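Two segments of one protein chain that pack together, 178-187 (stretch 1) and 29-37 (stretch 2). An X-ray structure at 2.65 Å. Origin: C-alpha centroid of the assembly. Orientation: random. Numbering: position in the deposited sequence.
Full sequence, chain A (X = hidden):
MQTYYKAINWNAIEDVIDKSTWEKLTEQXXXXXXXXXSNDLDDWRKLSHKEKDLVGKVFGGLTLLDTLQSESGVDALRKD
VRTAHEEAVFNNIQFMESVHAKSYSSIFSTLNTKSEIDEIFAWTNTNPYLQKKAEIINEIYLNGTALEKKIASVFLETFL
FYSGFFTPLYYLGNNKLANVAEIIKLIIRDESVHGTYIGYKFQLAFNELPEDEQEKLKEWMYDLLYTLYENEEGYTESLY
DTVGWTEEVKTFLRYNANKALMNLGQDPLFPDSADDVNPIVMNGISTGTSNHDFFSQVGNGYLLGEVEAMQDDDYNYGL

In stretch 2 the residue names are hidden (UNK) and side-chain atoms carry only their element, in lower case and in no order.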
ATOM      1  N   ALA A 178      12.793 -25.481   3.569  1.00114.71           N
ATOM      2  CA  ALA A 178      13.602 -24.376   3.042  1.00113.37           C
ATOM      3  C   ALA A 178      12.760 -23.247   2.446  1.00111.44           C
ATOM      4  O   ALA A 178      12.973 -22.075   2.758  1.00110.58           O
ATOM      5  CB  ALA A 178      14.590 -24.896   2.007  1.00113.83           C
ATOM      6  N   ASN A 179      11.813 -23.609   1.585  1.00110.52           N
ATOM      7  CA  ASN A 179      10.931 -22.634   0.936  1.00108.63           C
ATOM      8  C   ASN A 179       9.903 -22.029   1.894  1.00107.35           C
ATOM      9  O   ASN A 179       9.503 -20.876   1.732  1.00106.39           O
ATOM     10  CB  ASN A 179      10.218 -23.274  -0.258  1.00109.04           C
ATOM     11  CG  ASN A 179      11.184 -23.707  -1.347  1.00109.32           C
ATOM     12  OD1 ASN A 179      12.041 -22.932  -1.772  1.00108.07           O
ATOM     13  ND2 ASN A 179      11.047 -24.946  -1.808  1.00110.53           N
ATOM     14  N   VAL A 180       9.482 -22.811   2.888  1.00107.42           N
ATOM     15  CA  VAL A 180       8.579 -22.326   3.934  1.00106.68           C
ATOM     16  C   VAL A 180       9.328 -21.380   4.877  1.00104.31           C
ATOM     17  O   VAL A 180       8.720 -20.519   5.513  1.00102.92           O
ATOM     18  CB  VAL A 180       7.961 -23.492   4.744  1.00108.58           C
ATOM     19  CG1 VAL A 180       7.026 -22.969   5.830  1.00108.81           C
ATOM     20  CG2 VAL A 180       7.217 -24.452   3.822  1.00109.44           C
ATOM     21  N   ALA A 181      10.645 -21.548   4.967  1.00103.22           N
ATOM     22  CA  ALA A 181      11.487 -20.662   5.766  1.00101.98           C
ATOM     23  C   ALA A 181      11.788 -19.357   5.029  1.00100.11           C
ATOM     24  O   ALA A 181      11.744 -18.286   5.631  1.00 99.12           O
ATOM     25  CB  ALA A 181      12.780 -21.364   6.150  1.00102.40           C
ATOM     26  N   GLU A 182      12.095 -19.453   3.734  1.00 99.23           N
ATOM     27  CA  GLU A 182      12.414 -18.274   2.909  1.00 97.82           C
ATOM     28  C   GLU A 182      11.271 -17.260   2.857  1.00 96.42           C
ATOM     29  O   GLU A 182      11.507 -16.052   2.874  1.00 95.44           O
ATOM     30  CB  GLU A 182      12.800 -18.685   1.477  1.00 97.84           C
ATOM     31  CG  GLU A 182      14.301 -18.812   1.240  1.00 97.94           C
ATOM     32  CD  GLU A 182      15.023 -17.472   1.177  1.00 96.90           C
ATOM     33  OE1 GLU A 182      16.272 -17.472   1.242  1.00 96.25           O
ATOM     34  OE2 GLU A 182      14.356 -16.421   1.063  1.00 95.51           O
ATOM     35  N   ILE A 183      10.039 -17.756   2.793  1.00 96.07           N
ATOM     36  CA  ILE A 183       8.860 -16.891   2.756  1.00 95.00           C
ATOM     37  C   ILE A 183       8.646 -16.183   4.099  1.00 93.41           C
ATOM     38  O   ILE A 183       8.054 -15.106   4.150  1.00 92.15           O
ATOM     39  CB  ILE A 183       7.600 -17.688   2.340  1.00 96.08           C
ATOM     40  CG1 ILE A 183       6.506 -16.752   1.830  1.00 96.11           C
ATOM     41  CG2 ILE A 183       7.087 -18.552   3.484  1.00 96.91           C
ATOM     42  CD1 ILE A 183       5.410 -17.477   1.080  1.00 97.08           C
ATOM     43  N   ILE A 184       9.129 -16.803   5.176  1.00 92.80           N
ATOM     44  CA  ILE A 184       9.156 -16.190   6.505  1.00 92.31           C
ATOM     45  C   ILE A 184      10.408 -15.324   6.660  1.00 91.20           C
ATOM     46  O   ILE A 184      10.367 -14.271   7.300  1.00 90.97           O
ATOM     47  CB  ILE A 184       9.130 -17.265   7.617  1.00 93.21           C
ATOM     48  CG1 ILE A 184       7.835 -18.087   7.548  1.00 93.75           C
ATOM     49  CG2 ILE A 184       9.288 -16.635   8.995  1.00 93.51           C
ATOM     50  CD1 ILE A 184       6.566 -17.310   7.836  1.00 93.97           C
ATOM     51  N   LYS A 185      11.514 -15.784   6.076  1.00 90.10           N
ATOM     52  CA  LYS A 185      12.777 -15.041   6.055  1.00 88.17           C
ATOM     53  C   LYS A 185      12.585 -13.652   5.441  1.00 85.67           C
ATOM     54  O   LYS A 185      13.102 -12.659   5.957  1.00 84.85           O
ATOM     55  CB  LYS A 185      13.825 -15.818   5.249  1.00 88.99           C
ATOM     56  CG  LYS A 185      15.264 -15.378   5.467  1.00 89.36           C
ATOM     57  CD  LYS A 185      15.983 -16.271   6.466  1.00 90.06           C
ATOM     58  CE  LYS A 185      17.463 -15.932   6.542  1.00 90.41           C
ATOM     59  NZ  LYS A 185      17.725 -14.694   7.327  1.00 90.14           N
ATOM     60  N   LEU A 186      11.839 -13.597   4.338  1.00 83.65           N
ATOM     61  CA  LEU A 186      11.538 -12.339   3.654  1.00 81.45           C
ATOM     62  C   LEU A 186      10.667 -11.409   4.503  1.00 80.31           C
ATOM     63  O   LEU A 186      10.843 -10.190   4.467  1.00 79.85           O
ATOM     64  CB  LEU A 186      10.845 -12.614   2.314  1.00 81.23           C
ATOM     65  CG  LEU A 186      11.703 -13.285   1.235  1.00 81.22           C
ATOM     66  CD1 LEU A 186      10.826 -13.958   0.189  1.00 81.27           C
ATOM     67  CD2 LEU A 186      12.646 -12.284   0.585  1.00 80.87           C
ATOM     68  N   ILE A 187       9.732 -11.987   5.258  1.00 79.50           N
ATOM     69  CA  ILE A 187       8.849 -11.213   6.140  1.00 78.39           C
ATOM     70  C   ILE A 187       9.653 -10.510   7.236  1.00 77.32           C
ATOM     71  O   ILE A 187       9.401  -9.346   7.546  1.00 76.54           O
ATOM     72  CB  ILE A 187       7.752 -12.101   6.775  1.00 79.12           C
ATOM     73  CG1 ILE A 187       6.758 -12.558   5.701  1.00 79.24           C
ATOM     74  CG2 ILE A 187       7.013 -11.351   7.881  1.00 79.72           C
ATOM     75  CD1 ILE A 187       5.902 -13.741   6.102  1.00 80.04           C
ATOM     76  N   UNK A  29      10.702  -5.614  -2.437  1.00 71.33           N
ATOM     77  CA  UNK A  29       9.379  -6.080  -2.871  1.00 73.35           C
ATOM     78  C   UNK A  29       9.434  -7.575  -3.196  1.00 73.84           C
ATOM     79  O   UNK A  29      10.424  -8.053  -3.752  1.00 73.56           O
ATOM     80  c   UNK A  29       5.418  -6.807  -6.063  1.00 79.15           C
ATOM     81  c   UNK A  29       6.440  -5.264  -4.533  1.00 77.34           C
ATOM     82  c   UNK A  29       5.309  -5.755  -5.169  1.00 78.48           C
ATOM     83  c   UNK A  29       8.921  -5.277  -4.099  1.00 74.72           C
ATOM     84  c   UNK A  29       6.658  -7.365  -6.321  1.00 78.74           C
ATOM     85  c   UNK A  29       7.785  -6.869  -5.688  1.00 77.52           C
ATOM     86  c   UNK A  29       7.690  -5.820  -4.777  1.00 76.34           C
ATOM     87  N   UNK A  30       8.372  -8.304  -2.855  1.00 74.90           N
ATOM     88  CA  UNK A  30       8.297  -9.740  -3.155  1.00 75.83           C
ATOM     89  C   UNK A  30       6.867 -10.284  -3.144  1.00 76.93           C
ATOM     90  O   UNK A  30       5.947  -9.642  -2.628  1.00 76.31           O
ATOM     91  c   UNK A  30       8.725 -10.416  -0.741  1.00 75.31           C
ATOM     92  c   UNK A  30       7.772 -10.826   1.297  1.00 76.09           C
ATOM     93  c   UNK A  30       6.561 -13.209   0.656  1.00 77.97           C
ATOM     94  c   UNK A  30       7.296 -12.555  -0.328  1.00 77.50           C
ATOM     95  c   UNK A  30       7.033 -11.483   2.284  1.00 77.05           C
ATOM     96  c   UNK A  30       9.033  -9.410   0.123  1.00 74.85           C
ATOM     97  c   UNK A  30       6.438 -12.670   1.946  1.00 77.75           C
ATOM     98  n   UNK A  30       8.465  -9.646   1.350  1.00 75.22           N
ATOM     99  c   UNK A  30       7.917 -11.342  -0.008  1.00 76.17           C
ATOM    100  c   UNK A  30       9.156 -10.538  -2.172  1.00 75.56           C
ATOM    101  N   UNK A  31       6.702 -11.474  -3.720  1.00 78.39           N
ATOM    102  CA  UNK A  31       5.410 -12.161  -3.767  1.00 79.70           C
ATOM    103  C   UNK A  31       5.550 -13.650  -3.446  1.00 80.91           C
ATOM    104  O   UNK A  31       6.553 -14.280  -3.781  1.00 80.41           O
ATOM    105  c   UNK A  31       4.762 -11.995  -5.146  1.00 79.76           C
ATOM    106  c   UNK A  31       4.130 -10.638  -5.463  1.00 79.28           C
ATOM    107  c   UNK A  31       3.750 -10.564  -6.934  1.00 79.43           C
ATOM    108  c   UNK A  31       2.916 -10.377  -4.583  1.00 79.39           C
ATOM    109  N   UNK A  32       4.523 -14.198  -2.805  1.00 83.03           N
ATOM    110  CA  UNK A  32       4.486 -15.618  -2.439  1.00 85.08           C
ATOM    111  C   UNK A  32       4.375 -16.554  -3.647  1.00 86.40           C
ATOM    112  O   UNK A  32       4.739 -17.728  -3.559  1.00 86.66           O
ATOM    113  c   UNK A  32       3.330 -15.895  -1.463  1.00 86.11           C
ATOM    114  o   UNK A  32       1.173 -16.143  -2.453  1.00 87.81           O
ATOM    115  c   UNK A  32       1.996 -15.350  -1.952  1.00 86.64           C
ATOM    116  o   UNK A  32       1.776 -14.125  -1.841  1.00 86.01           O
ATOM    117  N   UNK A  33       3.874 -16.032  -4.764  1.00 87.78           N
ATOM    118  CA  UNK A  33       3.680 -16.822  -5.982  1.00 89.60           C
ATOM    119  C   UNK A  33       4.989 -17.214  -6.686  1.00 91.58           C
ATOM    120  O   UNK A  33       4.993 -18.125  -7.516  1.00 92.32           O
ATOM    121  c   UNK A  33       2.782 -16.071  -6.985  1.00 89.35           C
ATOM    122  c   UNK A  33       1.338 -16.051  -6.499  1.00 89.28           C
ATOM    123  o   UNK A  33       3.250 -14.725  -7.133  1.00 88.54           O
ATOM    124  N   UNK A  34       6.085 -16.529  -6.360  1.00 93.49           N
ATOM    125  CA  UNK A  34       7.401 -16.845  -6.928  1.00 94.95           C
ATOM    126  C   UNK A  34       8.013 -18.095  -6.290  1.00 96.29           C
ATOM    127  O   UNK A  34       8.586 -18.935  -6.985  1.00 97.53           O
ATOM    128  c   UNK A  34       8.883 -13.242  -7.025  1.00 95.68           C
ATOM    129  c   UNK A  34       9.129 -10.810  -7.425  1.00 96.33           C
ATOM    130  n   UNK A  34       8.474 -11.960  -7.594  1.00 96.57           N
ATOM    131  c   UNK A  34       7.935 -14.372  -7.397  1.00 95.34           C
ATOM    132  n   UNK A  34      10.240 -10.760  -6.696  1.00 95.35           N
ATOM    133  c   UNK A  34       8.367 -15.671  -6.737  1.00 94.76           C
ATOM    134  n   UNK A  34       8.668  -9.699  -7.989  1.00 96.57           N
ATOM    135  N   UNK A  35       7.887 -18.206  -4.968  1.00 96.32           N
ATOM    136  CA  UNK A  35       8.521 -19.282  -4.201  1.00 96.90           C
ATOM    137  C   UNK A  35       7.845 -20.632  -4.470  1.00 98.57           C
ATOM    138  O   UNK A  35       6.624 -20.741  -4.356  1.00 98.26           O
ATOM    139  c   UNK A  35       9.325 -17.737  -2.367  1.00 95.40           C
ATOM    140  c   UNK A  35       8.481 -18.978  -2.683  1.00 96.28           C
ATOM    141  c   UNK A  35       9.048 -17.129  -1.008  1.00 94.99           C
ATOM    142  c   UNK A  35       8.981 -20.169  -1.874  1.00 96.71           C
ATOM    143  N   UNK A  36       8.638 -21.666  -4.824  1.00101.04           N
ATOM    144  CA  UNK A  36       8.090 -23.006  -5.051  1.00102.57           C
ATOM    145  C   UNK A  36       7.912 -23.794  -3.749  1.00103.44           C
ATOM    146  O   UNK A  36       8.868 -24.370  -3.233  1.00103.82           O
ATOM    147  c   UNK A  36       9.144 -23.661  -5.947  1.00103.05           C
ATOM    148  c   UNK A  36      10.090 -21.619  -5.094  1.00101.07           C
ATOM    149  c   UNK A  36      10.426 -23.016  -5.546  1.00102.16           C
ATOM    150  N   UNK A  37       6.686 -23.820  -3.234  1.00104.35           N
ATOM    151  CA  UNK A  37       6.389 -24.476  -1.958  1.00105.66           C
ATOM    152  C   UNK A  37       6.199 -25.992  -2.087  1.00107.03           C
ATOM    153  O   UNK A  37       6.286 -26.715  -1.092  1.00106.97           O
ATOM    154  c   UNK A  37       5.323 -22.391  -0.869  1.00104.67           C
ATOM    155  c   UNK A  37       5.144 -23.846  -1.322  1.00105.68           C
ATOM    156  c   UNK A  37       6.034 -22.329   0.476  1.00104.14           C
ATOM    157  c   UNK A  37       3.988 -21.665  -0.808  1.00104.49           C
TER

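Position 29 has seven side-chain carbons: one, then a ring of six. The ring lies out of reach of stretch 1. This is Phe29.

Position 30 has one carbon followed by fused five- and six-membered rings, with eight carbons and one nitrogen in the ring system. The rings reach Ile183, Leu186 and Ile187. Only an indole fits, so this is Trp30. Leu186 CB sits over one face, 3.9 Å from the centroid of the Trp30 five-membered ring and 17° off its normal, a CH-pi contact. Ile187 CG1 meets the edge, 3.6 Å from Trp30 CZ2. Ile183 CG1 lies 3.7 Å from Trp30 CZ3.

Position 31 has four carbons, forked at the second. CB points away from stretch 1, and nothing there is touched. The fork identifies Leu31.

Position 32 has two carbons, the second carrying two oxygens. The first carbon touches Ile183, while the end of the side chain leads away from the helix. This short carboxylate is Asp32. Asp32 CB is 3.6 Å from Ile183 CD1.

Position 33 has one carbon carrying one oxygen and one carbon. Its CA-to-CB bond points away from stretch 1. This is Thr33.

Position 34 has three carbons, a nitrogen, then a carbon carrying two more nitrogens. It makes no contact with stretch 1. This extended guanidinium chain is Arg34. Arg34 N gives a weak hydrogen bond to Leu31 O, 3.5 Å away.

Position 35 has four carbons, forked at the first, with one arm two carbons long. It touches Asn179, Ile183 and Leu186. This is Ile35. Ile35 CD1, ending the long arm, lies 3.7 Å from Ile183 CB and 3.8 Å from Leu186 CD1. Ile35 CG2, the short arm, is 3.7 Å from Asn179 CB.

Position 36 has three carbons closing a ring onto the backbone N. The ring and the backbone O lie close to Asn179. This is Pro36. Pro36 O lies 2.7 Å from Asn179 ND2, but the angle is poor and the pair is not a hydrogen bond.

Position 37 has four carbons, forked at the second. The forked end reaches Asn179 and Val180. This is Leu37. Leu37 CD2 is 4.1 Å from Val180 CG2.

The contact is mainly apolar and buries 527 Å² in total. No hydrogen bond crosses it. Trp30 packs against Ile183, Leu186 and Ile187, while Leu37 lies near Asn179 and Val180. Ile35 bridges these regions. The irregular segment thus follows the helix in reverse order, from Leu186 opposite Trp30 to Asn179 opposite Leu37.

Stretch 2 (29-37) FWLDTRIPL
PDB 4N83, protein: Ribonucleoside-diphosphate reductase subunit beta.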